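Long-range contacts in lasso peptide isopeptidase AtxE2 (Asticcacaulis excentricus, PDB 5TXE), which hydrolyses the isopeptide bond of the threaded lasso peptides astexin-2 and astexin-3, turning them into linear peptides: residues Q131-P136 with E174-L179; D181-Y186 with Y231-L236; T266-S271 with L284-G289; V521-L526 with H541-A546; F535-S540 with L598-L603. The protein carries 1 engineered substitution. One frame throughout, in Å; residues are numbered along the deposited sequence.

Interaction 1 of 5, residues Q131-P136 with E174-L179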
# COMPACT_ATOMS: atom_id res chain seq x y z
N GLN A 131 16.38 0.90 0.02
CA GLN A 131 17.24 -0.10 -0.58
C GLN A 131 18.71 0.22 -0.33
O GLN A 131 19.19 1.24 -0.77
CB GLN A 131 17.01 -0.22 -2.09
CG GLN A 131 17.43 -1.64 -2.52
CD GLN A 131 17.26 -1.98 -4.01
OE1 GLN A 131 17.10 -1.09 -4.89
NE2 GLN A 131 17.31 -3.28 -4.29
N PRO A 132 19.38 -0.62 0.41
CA PRO A 132 20.78 -0.41 0.67
C PRO A 132 21.65 -0.73 -0.52
O PRO A 132 21.43 -1.76 -1.16
CB PRO A 132 21.11 -1.42 1.77
CG PRO A 132 19.91 -2.22 1.99
CD PRO A 132 18.83 -1.80 1.07
N ARG A 133 22.64 0.12 -0.78
CA ARG A 133 23.59 -0.06 -1.87
C ARG A 133 24.86 -0.62 -1.33
O ARG A 133 25.51 0.02 -0.47
CB ARG A 133 23.85 1.27 -2.52
CG ARG A 133 22.58 2.04 -2.88
CD ARG A 133 21.94 1.20 -3.92
NE ARG A 133 20.51 1.22 -4.25
CZ ARG A 133 19.84 2.21 -4.80
NH1 ARG A 133 20.39 3.40 -4.93
NH2 ARG A 133 18.59 2.05 -5.12
N TRP A 134 25.22 -1.81 -1.76
CA TRP A 134 26.50 -2.38 -1.35
C TRP A 134 27.66 -1.75 -2.13
O TRP A 134 27.57 -1.55 -3.33
CB TRP A 134 26.53 -3.85 -1.59
CG TRP A 134 25.66 -4.59 -0.72
CD1 TRP A 134 24.34 -4.83 -0.92
CD2 TRP A 134 26.03 -5.34 0.46
NE1 TRP A 134 23.86 -5.67 0.06
CE2 TRP A 134 24.89 -5.97 0.93
CE3 TRP A 134 27.22 -5.50 1.18
CZ2 TRP A 134 24.89 -6.75 2.07
CZ3 TRP A 134 27.22 -6.29 2.33
CH2 TRP A 134 26.07 -6.90 2.75
N SER A 135 28.76 -1.45 -1.45
CA SER A 135 30.00 -1.06 -2.15
C SER A 135 30.50 -2.31 -2.93
O SER A 135 30.14 -3.40 -2.58
CB SER A 135 31.07 -0.62 -1.16
OG SER A 135 31.33 -1.64 -0.20
N PRO A 136 31.27 -2.12 -4.02
CA PRO A 136 31.77 -3.25 -4.86
C PRO A 136 32.57 -4.24 -4.05
O PRO A 136 32.47 -5.42 -4.28
CB PRO A 136 32.66 -2.56 -5.89
CG PRO A 136 32.12 -1.15 -5.99
CD PRO A 136 31.56 -0.80 -4.62
N GLU A 174 17.77 12.19 -2.92
CA GLU A 174 16.70 11.29 -3.44
C GLU A 174 17.18 9.93 -3.85
O GLU A 174 16.37 9.03 -3.93
CB GLU A 174 15.96 11.96 -4.61
CG GLU A 174 15.15 13.15 -4.09
CD GLU A 174 14.48 14.02 -5.15
OE1 GLU A 174 14.37 13.58 -6.33
OE2 GLU A 174 14.05 15.15 -4.78
N ASP A 175 18.49 9.76 -4.10
CA ASP A 175 19.03 8.47 -4.48
C ASP A 175 20.56 8.53 -4.44
O ASP A 175 21.15 9.60 -4.47
CB ASP A 175 18.63 8.09 -5.92
CG ASP A 175 18.54 6.58 -6.15
OD1 ASP A 175 18.89 5.74 -5.27
OD2 ASP A 175 18.15 6.21 -7.27
N VAL A 176 21.16 7.36 -4.44
CA VAL A 176 22.59 7.21 -4.33
C VAL A 176 23.03 5.83 -4.88
O VAL A 176 22.30 4.85 -4.76
CB VAL A 176 22.99 7.36 -2.84
CG1 VAL A 176 22.38 6.23 -2.00
CG2 VAL A 176 24.51 7.38 -2.70
N GLN A 177 24.21 5.78 -5.50
CA GLN A 177 24.88 4.52 -5.87
C GLN A 177 26.40 4.70 -5.68
O GLN A 177 26.92 5.82 -5.74
CB GLN A 177 24.71 4.18 -7.35
CG GLN A 177 23.32 3.84 -7.78
CD GLN A 177 22.86 2.40 -7.51
OE1 GLN A 177 23.66 1.45 -7.22
NE2 GLN A 177 21.53 2.23 -7.60
N TRP A 178 27.10 3.57 -5.52
CA TRP A 178 28.55 3.54 -5.53
C TRP A 178 29.06 3.56 -6.97
O TRP A 178 28.57 2.81 -7.80
CB TRP A 178 29.02 2.27 -4.87
CG TRP A 178 28.62 2.14 -3.44
CD1 TRP A 178 27.50 1.53 -2.92
CD2 TRP A 178 29.37 2.59 -2.32
NE1 TRP A 178 27.52 1.58 -1.56
CE2 TRP A 178 28.65 2.24 -1.16
CE3 TRP A 178 30.60 3.25 -2.18
CZ2 TRP A 178 29.11 2.54 0.10
CZ3 TRP A 178 31.05 3.56 -0.93
CH2 TRP A 178 30.30 3.19 0.21
N LEU A 179 29.99 4.46 -7.28
CA LEU A 179 30.74 4.39 -8.53
C LEU A 179 32.00 3.48 -8.38
O LEU A 179 32.35 2.79 -9.32
CB LEU A 179 31.13 5.76 -9.03
CG LEU A 179 30.00 6.71 -9.43
CD1 LEU A 179 30.54 8.03 -9.98
CD2 LEU A 179 29.11 6.04 -10.46
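Arg133 reaches across to the edge strand 173-178 with a side chain bent at chi2 (-65°), its CG lying beside the backbone N. The bend brings the guanidinium to the strand, where NH1 makes two bonds at the group's edge: one to Val176 O, very short at 2.4 Å and bent at the hydrogen, though nearly along the C=O axis, and a salt bridge to Asp175 OD1 at 2.8 Å. Asp175 CG is anti to the backbone N, and OD1 is approached from above the carboxylate plane. Over one guanidinium face, toward its rim, lies the Gln177 amide, nearly parallel to it (13°), NE2 3.3 Å from Arg133 CZ; NE2 and NH1 are both donors and not hydrogen-bonded. An alanine in place of Arg133 would probably leave Asp175 without this countercharge and Gln177 without the flat group its amide lies against. Trp178 NE1 donates to Arg133 O at 2.8 Å from above the carbonyl plane, while Ser135 CA sits over the five-membered ring, 3.5 Å from its centroid, in a CH-pi contact. These side chains bridge two successive four-stranded antiparallel sheets, with helix 246-253 touching Asp175 and Gln177, and Trp178 reaching strand 140-147.

Interaction 2 of 5, residues D181-Y186 with Y231-L236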
# COMPACT_ATOMS: atom_id res chain seq x y z
N ASP A 181 34.60 1.80 -4.67
CA ASP A 181 34.60 1.71 -3.22
C ASP A 181 34.70 3.02 -2.41
O ASP A 181 34.38 3.02 -1.22
CB ASP A 181 35.68 0.75 -2.74
CG ASP A 181 35.33 -0.70 -3.04
OD1 ASP A 181 34.15 -1.10 -2.82
OD2 ASP A 181 36.24 -1.43 -3.48
N ASN A 182 35.13 4.11 -3.04
CA ASN A 182 35.36 5.38 -2.38
C ASN A 182 34.61 6.53 -3.02
O ASN A 182 34.89 7.69 -2.71
CB ASN A 182 36.87 5.72 -2.44
CG ASN A 182 37.72 4.64 -1.82
OD1 ASN A 182 37.67 4.44 -0.59
ND2 ASN A 182 38.44 3.88 -2.65
N THR A 183 33.67 6.23 -3.91
CA THR A 183 33.04 7.31 -4.66
C THR A 183 31.55 7.06 -4.78
O THR A 183 31.14 5.94 -5.08
CB THR A 183 33.66 7.37 -6.04
OG1 THR A 183 35.10 7.40 -5.92
CG2 THR A 183 33.17 8.55 -6.78
N LEU A 184 30.74 8.10 -4.53
CA LEU A 184 29.28 7.97 -4.52
C LEU A 184 28.73 9.00 -5.46
O LEU A 184 29.17 10.15 -5.47
CB LEU A 184 28.67 8.22 -3.12
CG LEU A 184 28.95 7.22 -2.01
CD1 LEU A 184 28.51 7.81 -0.69
CD2 LEU A 184 28.22 5.92 -2.27
N ILE A 185 27.72 8.59 -6.20
CA ILE A 185 26.95 9.55 -6.97
C ILE A 185 25.55 9.68 -6.35
O ILE A 185 24.98 8.71 -5.86
CB ILE A 185 26.84 9.11 -8.45
CG1 ILE A 185 26.03 10.12 -9.21
CG2 ILE A 185 26.21 7.73 -8.58
CD1 ILE A 185 26.13 9.95 -10.72
N TYR A 186 25.02 10.88 -6.34
CA TYR A 186 23.76 11.13 -5.68
C TYR A 186 23.00 12.23 -6.36
O TYR A 186 23.57 13.03 -7.11
CB TYR A 186 23.97 11.50 -4.22
CG TYR A 186 24.60 12.87 -3.96
CD1 TYR A 186 25.99 13.06 -3.93
CD2 TYR A 186 23.82 13.97 -3.66
CE1 TYR A 186 26.58 14.30 -3.63
CE2 TYR A 186 24.42 15.21 -3.36
CZ TYR A 186 25.80 15.36 -3.35
OH TYR A 186 26.37 16.59 -3.04
N TYR A 231 22.80 16.02 -10.35
CA TYR A 231 23.64 14.84 -10.00
C TYR A 231 24.97 15.36 -9.56
O TYR A 231 25.48 16.26 -10.18
CB TYR A 231 23.82 13.93 -11.20
CG TYR A 231 22.50 13.49 -11.71
CD1 TYR A 231 21.87 12.39 -11.15
CD2 TYR A 231 21.82 14.20 -12.74
CE1 TYR A 231 20.60 12.01 -11.57
CE2 TYR A 231 20.55 13.83 -13.16
CZ TYR A 231 19.95 12.72 -12.58
OH TYR A 231 18.71 12.27 -12.93
N GLN A 232 25.53 14.80 -8.50
CA GLN A 232 26.85 15.19 -8.03
C GLN A 232 27.58 13.95 -7.58
O GLN A 232 26.95 12.93 -7.25
CB GLN A 232 26.75 16.14 -6.81
CG GLN A 232 26.12 17.51 -6.98
CD GLN A 232 27.15 18.60 -7.22
OE1 GLN A 232 27.83 19.08 -6.31
NE2 GLN A 232 27.23 19.02 -8.45
N VAL A 233 28.90 14.03 -7.53
CA VAL A 233 29.73 12.91 -7.11
C VAL A 233 30.60 13.34 -5.96
O VAL A 233 31.20 14.41 -6.01
CB VAL A 233 30.66 12.45 -8.25
CG1 VAL A 233 31.55 11.32 -7.77
CG2 VAL A 233 29.82 11.97 -9.42
N LEU A 234 30.67 12.49 -4.95
CA LEU A 234 31.48 12.73 -3.82
C LEU A 234 32.56 11.69 -3.71
O LEU A 234 32.26 10.51 -3.66
CB LEU A 234 30.63 12.69 -2.53
CG LEU A 234 31.53 12.84 -1.29
CD1 LEU A 234 31.65 14.28 -0.90
CD2 LEU A 234 31.03 12.04 -0.09
N ASP A 235 33.80 12.13 -3.59
CA ASP A 235 34.94 11.24 -3.28
C ASP A 235 35.09 11.17 -1.77
O ASP A 235 35.44 12.13 -1.14
CB ASP A 235 36.22 11.82 -3.93
CG ASP A 235 37.49 10.96 -3.70
OD1 ASP A 235 37.53 9.99 -2.87
OD2 ASP A 235 38.47 11.31 -4.39
N LEU A 236 34.80 10.02 -1.19
CA LEU A 236 34.82 9.89 0.25
C LEU A 236 36.20 10.02 0.86
O LEU A 236 36.32 10.27 2.02
CB LEU A 236 34.27 8.55 0.66
CG LEU A 236 32.78 8.33 0.42
CD1 LEU A 236 32.46 6.85 0.56
CD2 LEU A 236 31.97 9.12 1.39
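Strands 183-186 and 231-235 run antiparallel, their axes 4.7 Å apart at closest approach, with Leu184-Leu234 and Tyr186-Gln232 as hydrogen-bonded pairs and Thr183-Asp235 and Ile185-Val233 as non-hydrogen-bonded pairs. Each hydrogen-bonded pair is closed by two N-H...O bonds, and Leu236 N adds another to Asn182 O at 2.8 Å, just beyond the strand ends. On the face carrying Leu184, Tyr186, Gln232 and Leu234, the Tyr186 side chain takes the crowded position between its backbone N and carbonyl carbon (chi1 70°), which swings the ring over the neighbouring strand. Gln232 CB lies over the ring face, 4.0 Å from its centroid, in a CH-pi contact; the two side chains point the same way, and the Gln232 amide stands almost perpendicular to the ring. Replacing Tyr186 with an alanine would probably uncover Gln232 CB and would lose the weak hydrogen bond between the phenol OH and Asp169. Farther along, Leu184 CD1 touches Leu236 CD2. On the other face, the methyls Thr183 CG2 and Val233 CG1 meet diagonally at 3.4 Å, tighter than usual van der Waals contact, and Ile185 CG1 packs on Val233 CG2. These are the two inner strands of a four-stranded antiparallel sheet ordered 173-178, 183-188, 230-235, 240-243, the up-and-down arrangement of a beta-propeller blade, consistent with the N-terminal propeller of the prolyl oligopeptidase family.

Interaction 3 of 5, residues T266-S271 with L284-G289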
# COMPACT_ATOMS: atom_id res chain seq x y z
N THR A 266 19.93 -14.77 -26.05
CA THR A 266 18.47 -14.66 -26.01
C THR A 266 17.98 -13.59 -25.01
O THR A 266 18.34 -13.57 -23.84
CB THR A 266 17.90 -15.98 -25.63
OG1 THR A 266 18.46 -16.95 -26.51
CG2 THR A 266 16.38 -15.98 -25.76
N THR A 267 17.18 -12.67 -25.52
CA THR A 267 16.54 -11.64 -24.73
C THR A 267 15.08 -12.05 -24.51
O THR A 267 14.30 -12.32 -25.45
CB THR A 267 16.65 -10.28 -25.43
OG1 THR A 267 18.01 -9.86 -25.35
CG2 THR A 267 15.81 -9.23 -24.76
N PHE A 268 14.73 -12.14 -23.25
CA PHE A 268 13.36 -12.41 -22.86
C PHE A 268 12.67 -11.13 -22.47
O PHE A 268 13.26 -10.27 -21.83
CB PHE A 268 13.34 -13.37 -21.75
CG PHE A 268 13.86 -14.71 -22.13
CD1 PHE A 268 13.07 -15.59 -22.85
CD2 PHE A 268 15.11 -15.09 -21.79
CE1 PHE A 268 13.51 -16.86 -23.20
CE2 PHE A 268 15.58 -16.34 -22.15
CZ PHE A 268 14.78 -17.22 -22.86
N SER A 269 11.44 -10.97 -22.94
CA SER A 269 10.64 -9.85 -22.56
C SER A 269 9.17 -10.27 -22.61
O SER A 269 8.88 -11.44 -22.72
CB SER A 269 10.94 -8.68 -23.46
OG SER A 269 10.51 -8.98 -24.77
N VAL A 270 8.27 -9.31 -22.49
CA VAL A 270 6.88 -9.59 -22.37
C VAL A 270 6.16 -8.60 -23.25
O VAL A 270 6.54 -7.44 -23.30
CB VAL A 270 6.59 -9.42 -20.88
CG1 VAL A 270 5.40 -8.57 -20.59
CG2 VAL A 270 6.60 -10.77 -20.21
N SER A 271 5.15 -9.01 -23.99
CA SER A 271 4.37 -8.00 -24.73
C SER A 271 2.97 -8.50 -25.01
O SER A 271 2.70 -9.67 -24.85
CB SER A 271 5.07 -7.66 -26.05
OG SER A 271 5.06 -8.79 -26.92
N LEU A 284 5.23 -13.89 -22.59
CA LEU A 284 6.65 -14.03 -22.74
C LEU A 284 7.10 -14.18 -24.20
O LEU A 284 6.56 -15.03 -24.93
CB LEU A 284 7.09 -15.28 -22.04
CG LEU A 284 8.59 -15.48 -22.00
CD1 LEU A 284 9.25 -14.40 -21.18
CD2 LEU A 284 8.87 -16.83 -21.39
N VAL A 285 8.09 -13.39 -24.60
CA VAL A 285 8.71 -13.49 -25.94
C VAL A 285 10.24 -13.64 -25.84
O VAL A 285 10.87 -13.14 -24.90
CB VAL A 285 8.36 -12.34 -26.91
CG1 VAL A 285 6.91 -11.91 -26.80
CG2 VAL A 285 9.26 -11.16 -26.71
N ALA A 286 10.79 -14.38 -26.78
CA ALA A 286 12.21 -14.63 -26.87
C ALA A 286 12.78 -14.17 -28.24
O ALA A 286 12.20 -14.51 -29.29
CB ALA A 286 12.48 -16.10 -26.65
N ARG A 287 13.86 -13.39 -28.20
CA ARG A 287 14.59 -12.95 -29.38
C ARG A 287 16.04 -13.45 -29.29
O ARG A 287 16.69 -13.19 -28.27
CB ARG A 287 14.61 -11.42 -29.47
CG ARG A 287 13.25 -10.75 -29.60
CD ARG A 287 13.36 -9.22 -29.48
NE ARG A 287 14.39 -8.69 -30.38
CZ ARG A 287 14.20 -8.27 -31.64
NH1 ARG A 287 12.99 -8.28 -32.21
NH2 ARG A 287 15.25 -7.82 -32.33
N ARG A 288 16.53 -14.22 -30.27
CA ARG A 288 17.95 -14.56 -30.31
C ARG A 288 18.66 -13.41 -31.06
O ARG A 288 18.46 -13.24 -32.24
CB ARG A 288 18.16 -15.92 -31.00
CG ARG A 288 19.61 -16.28 -31.37
CD ARG A 288 19.82 -17.79 -31.60
NE ARG A 288 19.88 -18.53 -30.33
CZ ARG A 288 20.99 -18.84 -29.65
NH1 ARG A 288 22.20 -18.53 -30.10
NH2 ARG A 288 20.88 -19.49 -28.50
N GLY A 289 19.52 -12.67 -30.39
CA GLY A 289 20.20 -11.52 -30.96
C GLY A 289 19.19 -10.57 -31.61
O GLY A 289 18.23 -10.13 -30.98
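Phe268 lays the CE1 side of its ring beside the Ala286 methyl, with CE1 3.7 Å from CB, while Thr266 CG2 of its own strand covers one ring face near the rim. Phe268 and Ala286 form a non-hydrogen-bonded pair of the antiparallel hairpin made by strands 266-271 and 283-288, the inner strands of a four-stranded sheet consistent with a propeller blade. With CG beside the backbone N (chi1 -65°), the ring lies on the face shared with Thr266, Val270, Leu284, Ala286 and Arg288. There Leu284, whose CG is anti to its backbone N, brings CD1 to 4.3 Å from Phe268 CB. Met307 and Met334 of the next sheet pack against both Phe268 and Leu284. Four backbone bonds join the two segments, two in the Thr267-Arg287 pair and two in the Ser269-Val285 pair. The straightest, Val285 N to Ser269 O at 2.8 Å, has its donor above the carbonyl plane; in the other three the donor lies in the acceptor's plane. On the face of Ser269, Val285 fits between that serine and Ser271, both with OG between backbone N and carbonyl carbon. Its CG1 is 3.6 Å from Ser271 OG, and its CG2 lies 3.2 Å from Ser269 OG.

Interaction 4 of 5, residues V521-L526 with H541-A546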
# COMPACT_ATOMS: atom_id res chain seq x y z
N VAL A 521 -23.91 -6.40 10.63
CA VAL A 521 -22.75 -6.27 9.76
C VAL A 521 -22.18 -4.85 9.75
O VAL A 521 -22.89 -3.88 9.44
CB VAL A 521 -23.09 -6.65 8.33
CG1 VAL A 521 -21.85 -6.58 7.48
CG2 VAL A 521 -23.66 -8.05 8.32
N GLY A 522 -20.90 -4.79 10.07
CA GLY A 522 -20.14 -3.56 10.09
C GLY A 522 -19.26 -3.47 8.87
O GLY A 522 -18.77 -4.48 8.38
N LEU A 523 -19.04 -2.24 8.41
CA LEU A 523 -18.21 -2.01 7.27
C LEU A 523 -17.15 -0.94 7.57
O LEU A 523 -17.50 0.08 8.13
CB LEU A 523 -19.08 -1.56 6.11
CG LEU A 523 -18.42 -1.25 4.82
CD1 LEU A 523 -17.79 -2.50 4.19
CD2 LEU A 523 -19.43 -0.66 3.85
N THR A 524 -15.90 -1.19 7.14
CA THR A 524 -14.81 -0.26 7.31
C THR A 524 -14.25 0.07 5.93
O THR A 524 -14.38 -0.69 5.01
CB THR A 524 -13.66 -0.79 8.16
OG1 THR A 524 -13.00 -1.87 7.51
CG2 THR A 524 -14.13 -1.26 9.48
N GLY A 525 -13.63 1.23 5.80
CA GLY A 525 -12.91 1.56 4.59
C GLY A 525 -11.93 2.73 4.72
O GLY A 525 -12.14 3.64 5.52
N LEU A 526 -10.85 2.64 3.96
CA LEU A 526 -9.88 3.69 3.78
C LEU A 526 -9.56 3.75 2.29
O LEU A 526 -9.52 2.73 1.59
CB LEU A 526 -8.63 3.38 4.58
CG LEU A 526 -7.47 4.36 4.40
CD1 LEU A 526 -6.68 4.44 5.70
CD2 LEU A 526 -6.52 3.93 3.29
N HIS A 541 -29.23 -0.92 2.79
CA HIS A 541 -29.47 -0.95 4.22
C HIS A 541 -28.94 -2.22 4.79
O HIS A 541 -29.44 -2.76 5.76
CB HIS A 541 -30.97 -0.81 4.49
CG HIS A 541 -31.52 0.53 4.15
ND1 HIS A 541 -31.94 0.87 2.88
CD2 HIS A 541 -31.77 1.61 4.93
CE1 HIS A 541 -32.39 2.11 2.88
NE2 HIS A 541 -32.29 2.59 4.11
N ARG A 542 -27.86 -2.71 4.22
CA ARG A 542 -27.25 -3.94 4.72
C ARG A 542 -26.29 -3.76 5.85
O ARG A 542 -25.85 -4.76 6.41
CB ARG A 542 -26.51 -4.58 3.59
CG ARG A 542 -27.42 -4.88 2.42
CD ARG A 542 -28.27 -6.11 2.65
NE ARG A 542 -28.55 -6.65 1.32
CZ ARG A 542 -28.22 -7.86 0.93
NH1 ARG A 542 -27.65 -8.73 1.78
NH2 ARG A 542 -28.47 -8.22 -0.31
N PHE A 543 -25.93 -2.50 6.20
CA PHE A 543 -24.89 -2.29 7.23
C PHE A 543 -25.40 -1.69 8.50
O PHE A 543 -26.06 -0.69 8.48
CB PHE A 543 -23.78 -1.45 6.59
CG PHE A 543 -23.24 -2.09 5.36
CD1 PHE A 543 -22.47 -3.23 5.47
CD2 PHE A 543 -23.50 -1.60 4.14
CE1 PHE A 543 -21.98 -3.84 4.36
CE2 PHE A 543 -23.02 -2.22 3.02
CZ PHE A 543 -22.25 -3.33 3.15
N ALA A 544 -25.10 -2.28 9.64
CA ALA A 544 -25.60 -1.76 10.87
C ALA A 544 -24.63 -0.76 11.57
O ALA A 544 -25.01 -0.14 12.59
CB ALA A 544 -25.89 -2.89 11.81
N ALA A 545 -23.39 -0.68 11.10
CA ALA A 545 -22.38 0.28 11.64
C ALA A 545 -21.22 0.40 10.68
O ALA A 545 -20.98 -0.54 9.88
CB ALA A 545 -21.92 -0.15 13.01
N ALA A 546 -20.57 1.55 10.68
CA ALA A 546 -19.46 1.77 9.79
C ALA A 546 -18.38 2.65 10.39
O ALA A 546 -18.66 3.43 11.32
CB ALA A 546 -19.94 2.33 8.48
O HOH W 1 -26.21 -5.43 9.16
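Backbone hydrogen bonds set the frame of this beta-alpha-beta crossover, in which strand 521-525, helix 528-539 and strand 545-548 follow one another within the alpha/beta-hydrolase domain and the two strands lie side by side and parallel. Ala544 N gives a bond of 2.7 Å to Val521 O, and Leu523 N gives one of 3.0 Å to Ala545 O; both donors lie in the plane of the carbonyl they meet. Gly522 pairs with Ala545 and Leu523 with Ala546, and the close approach is also marked by CA-H...O contacts, as from Gly522 CA to Ala545 O at 3.1 Å.

The apolar contacts centre on Phe543, just before the second strand. Its CG lies beside the backbone N (chi1 -57°). Leu523, with CG anti to its backbone N (chi1 179°), places CD2 over the middle of the ring, 3.9 Å from the centroid and 9° off the normal, a CH-pi contact; its CB lies 3.8 Å from Phe543 CD1. Val521 comes instead at the ring edge with CG1. Arg542 CB lies over the opposite face, so the ring is held between Leu523 and its own neighbour, while the Arg542 guanidinium turns away to a salt bridge with Asp508. Leu537 of the crossover helix also touches Phe543, and Val533 touches both Leu523 and Ala546. The side chain of Leu523 is about 9 Å from that of Tyr438, which stabilises the alkoxide intermediate.

At the start of strand 521-525, one water bridges the two segments: it accepts from Val521 N and donates to Arg542 O, each at 2.9 Å.

Interaction 5 of 5, residues F535-S540 with L598-L603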
# COMPACT_ATOMS: atom_id res chain seq x y z
N PHE A 535 -20.79 5.04 -0.55
CA PHE A 535 -21.75 4.43 -1.52
C PHE A 535 -22.63 3.40 -0.87
O PHE A 535 -23.83 3.35 -1.09
CB PHE A 535 -20.97 3.77 -2.69
CG PHE A 535 -21.83 3.42 -3.87
CD1 PHE A 535 -22.14 4.38 -4.81
CD2 PHE A 535 -22.40 2.17 -3.98
CE1 PHE A 535 -22.93 4.08 -5.89
CE2 PHE A 535 -23.18 1.82 -5.08
CZ PHE A 535 -23.45 2.79 -6.03
N GLY A 536 -22.04 2.58 -0.03
CA GLY A 536 -22.76 1.48 0.60
C GLY A 536 -23.80 1.92 1.56
O GLY A 536 -24.88 1.26 1.69
N LEU A 537 -23.54 3.00 2.29
CA LEU A 537 -24.48 3.42 3.35
C LEU A 537 -25.67 4.12 2.71
O LEU A 537 -26.70 4.23 3.29
CB LEU A 537 -23.81 4.35 4.34
CG LEU A 537 -22.69 3.76 5.16
CD1 LEU A 537 -22.24 4.74 6.23
CD2 LEU A 537 -23.07 2.46 5.80
N ILE A 538 -25.49 4.63 1.51
CA ILE A 538 -26.57 5.32 0.84
C ILE A 538 -27.38 4.38 -0.01
O ILE A 538 -28.57 4.56 -0.13
CB ILE A 538 -26.01 6.46 -0.03
CG1 ILE A 538 -25.56 7.61 0.90
CG2 ILE A 538 -27.03 6.98 -1.05
CD1 ILE A 538 -24.58 8.50 0.20
N ASN A 539 -26.75 3.42 -0.65
CA ASN A 539 -27.42 2.60 -1.65
C ASN A 539 -27.74 1.17 -1.17
O ASN A 539 -28.04 0.29 -1.97
CB ASN A 539 -26.55 2.59 -2.91
CG ASN A 539 -26.41 3.96 -3.53
OD1 ASN A 539 -27.31 4.43 -4.15
ND2 ASN A 539 -25.27 4.62 -3.33
N SER A 540 -27.66 0.94 0.14
CA SER A 540 -28.15 -0.27 0.74
C SER A 540 -28.50 -0.01 2.19
O SER A 540 -28.12 1.00 2.77
CB SER A 540 -27.08 -1.34 0.66
OG SER A 540 -26.30 -1.42 1.82
N LEU A 598 -29.56 8.79 6.26
CA LEU A 598 -28.39 8.03 6.54
C LEU A 598 -28.45 7.62 8.01
O LEU A 598 -27.93 8.33 8.92
CB LEU A 598 -27.19 8.88 6.22
CG LEU A 598 -26.03 8.11 5.64
CD1 LEU A 598 -25.55 8.89 4.43
CD2 LEU A 598 -24.97 7.89 6.74
N ASP A 599 -29.09 6.49 8.26
CA ASP A 599 -29.31 6.11 9.63
C ASP A 599 -28.25 5.20 10.26
O ASP A 599 -28.29 4.98 11.47
CB ASP A 599 -30.70 5.51 9.76
CG ASP A 599 -31.78 6.54 9.45
OD1 ASP A 599 -31.79 7.60 10.13
OD2 ASP A 599 -32.60 6.32 8.54
N THR A 600 -27.33 4.67 9.46
CA THR A 600 -26.26 3.85 10.00
C THR A 600 -25.25 4.67 10.81
O THR A 600 -24.71 5.61 10.31
CB THR A 600 -25.51 3.21 8.84
OG1 THR A 600 -26.42 2.42 8.07
CG2 THR A 600 -24.41 2.28 9.33
N PRO A 601 -24.93 4.24 12.02
CA PRO A 601 -23.84 4.83 12.81
C PRO A 601 -22.55 4.85 12.05
O PRO A 601 -22.13 3.82 11.53
CB PRO A 601 -23.74 3.92 14.01
CG PRO A 601 -25.12 3.33 14.17
CD PRO A 601 -25.59 3.12 12.75
N LEU A 602 -21.92 6.01 11.98
CA LEU A 602 -20.68 6.18 11.25
C LEU A 602 -19.64 6.91 12.11
O LEU A 602 -19.90 8.03 12.63
CB LEU A 602 -20.96 7.00 10.03
CG LEU A 602 -19.74 7.38 9.20
CD1 LEU A 602 -19.07 6.14 8.65
CD2 LEU A 602 -20.10 8.33 8.07
N LEU A 603 -18.50 6.27 12.25
CA LEU A 603 -17.34 6.85 12.86
C LEU A 603 -16.32 7.21 11.81
O LEU A 603 -15.95 6.35 11.02
CB LEU A 603 -16.74 5.88 13.84
CG LEU A 603 -15.43 6.33 14.48
CD1 LEU A 603 -15.63 7.48 15.40
CD2 LEU A 603 -14.88 5.18 15.29
O HOH W 2 -27.11 4.81 6.41
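Apolar contact between side chains dominates the meeting of 535-540 with 598-603, and Leu537 carries most of it. Its CG lies beside the backbone N (chi1 -64°), and its two methyls part to serve different partners. CD2 reaches Thr600 CG2 at 3.8 Å, the two side chains crossing at about a right angle. CD1 lies 4.2 Å from Leu598 CD2 and equally far from Leu602 CD1. Leu598 also meets the next residue, Ile538, its CD1 3.8 Å from Ile538 CG1, so its forked end touches both helix residues. Phe591 of helix 591-594 packs on Ile538, Leu598 and Leu602.

Helix 528-539 is the crossover between strands 521-525 and 545-548 of the alpha/beta-hydrolase sheet, and its C-terminal part packs here on the approach to strand 602-607, the next strand across.

Polar links between the segments run through one water, which donates to Leu537 O at 3.2 Å and accepts from Thr600 N at 3.1 Å. Thr600 OG1 is hydrogen-bonded to Phe543 O, tying this loop to the one leading into strand 545-548.

Around residues 539 and 540, side chains turn back on backbone carbonyls. Asn539 ND2 donates to Phe535 O at 3.0 Å, on a lone pair, and also to Ala588 O, and lies over the centre of the Phe535 ring; Asn539 N uses the same Phe535 oxygen. Ser540 OG bonds Gly536 O at 3.0 Å.

Along the chain interactions 1, 2 and 3 follow in series, and interactions 4 and 5 come last with alternating segments. Interactions 1 and 2 lie 10 Å apart between centres and share the sheet containing strands 173-178 and 183-188, joined by a probable hydrogen bond from Ile185 N to Gln177 O. Interaction 3 belongs to another four-stranded sheet, its centre about 29 Å from interaction 1. Interactions 4 and 5, 7 Å apart, share helix 528-539 and the eight-stranded mixed sheet, where strands 545-548 and 602-607 are neighbours. Centres of the two groups lie about 47 to 56 Å apart, on opposite sides of the chain's centre, separating sheets consistent with a propeller from the hydrolase domain bearing the catalytic residues.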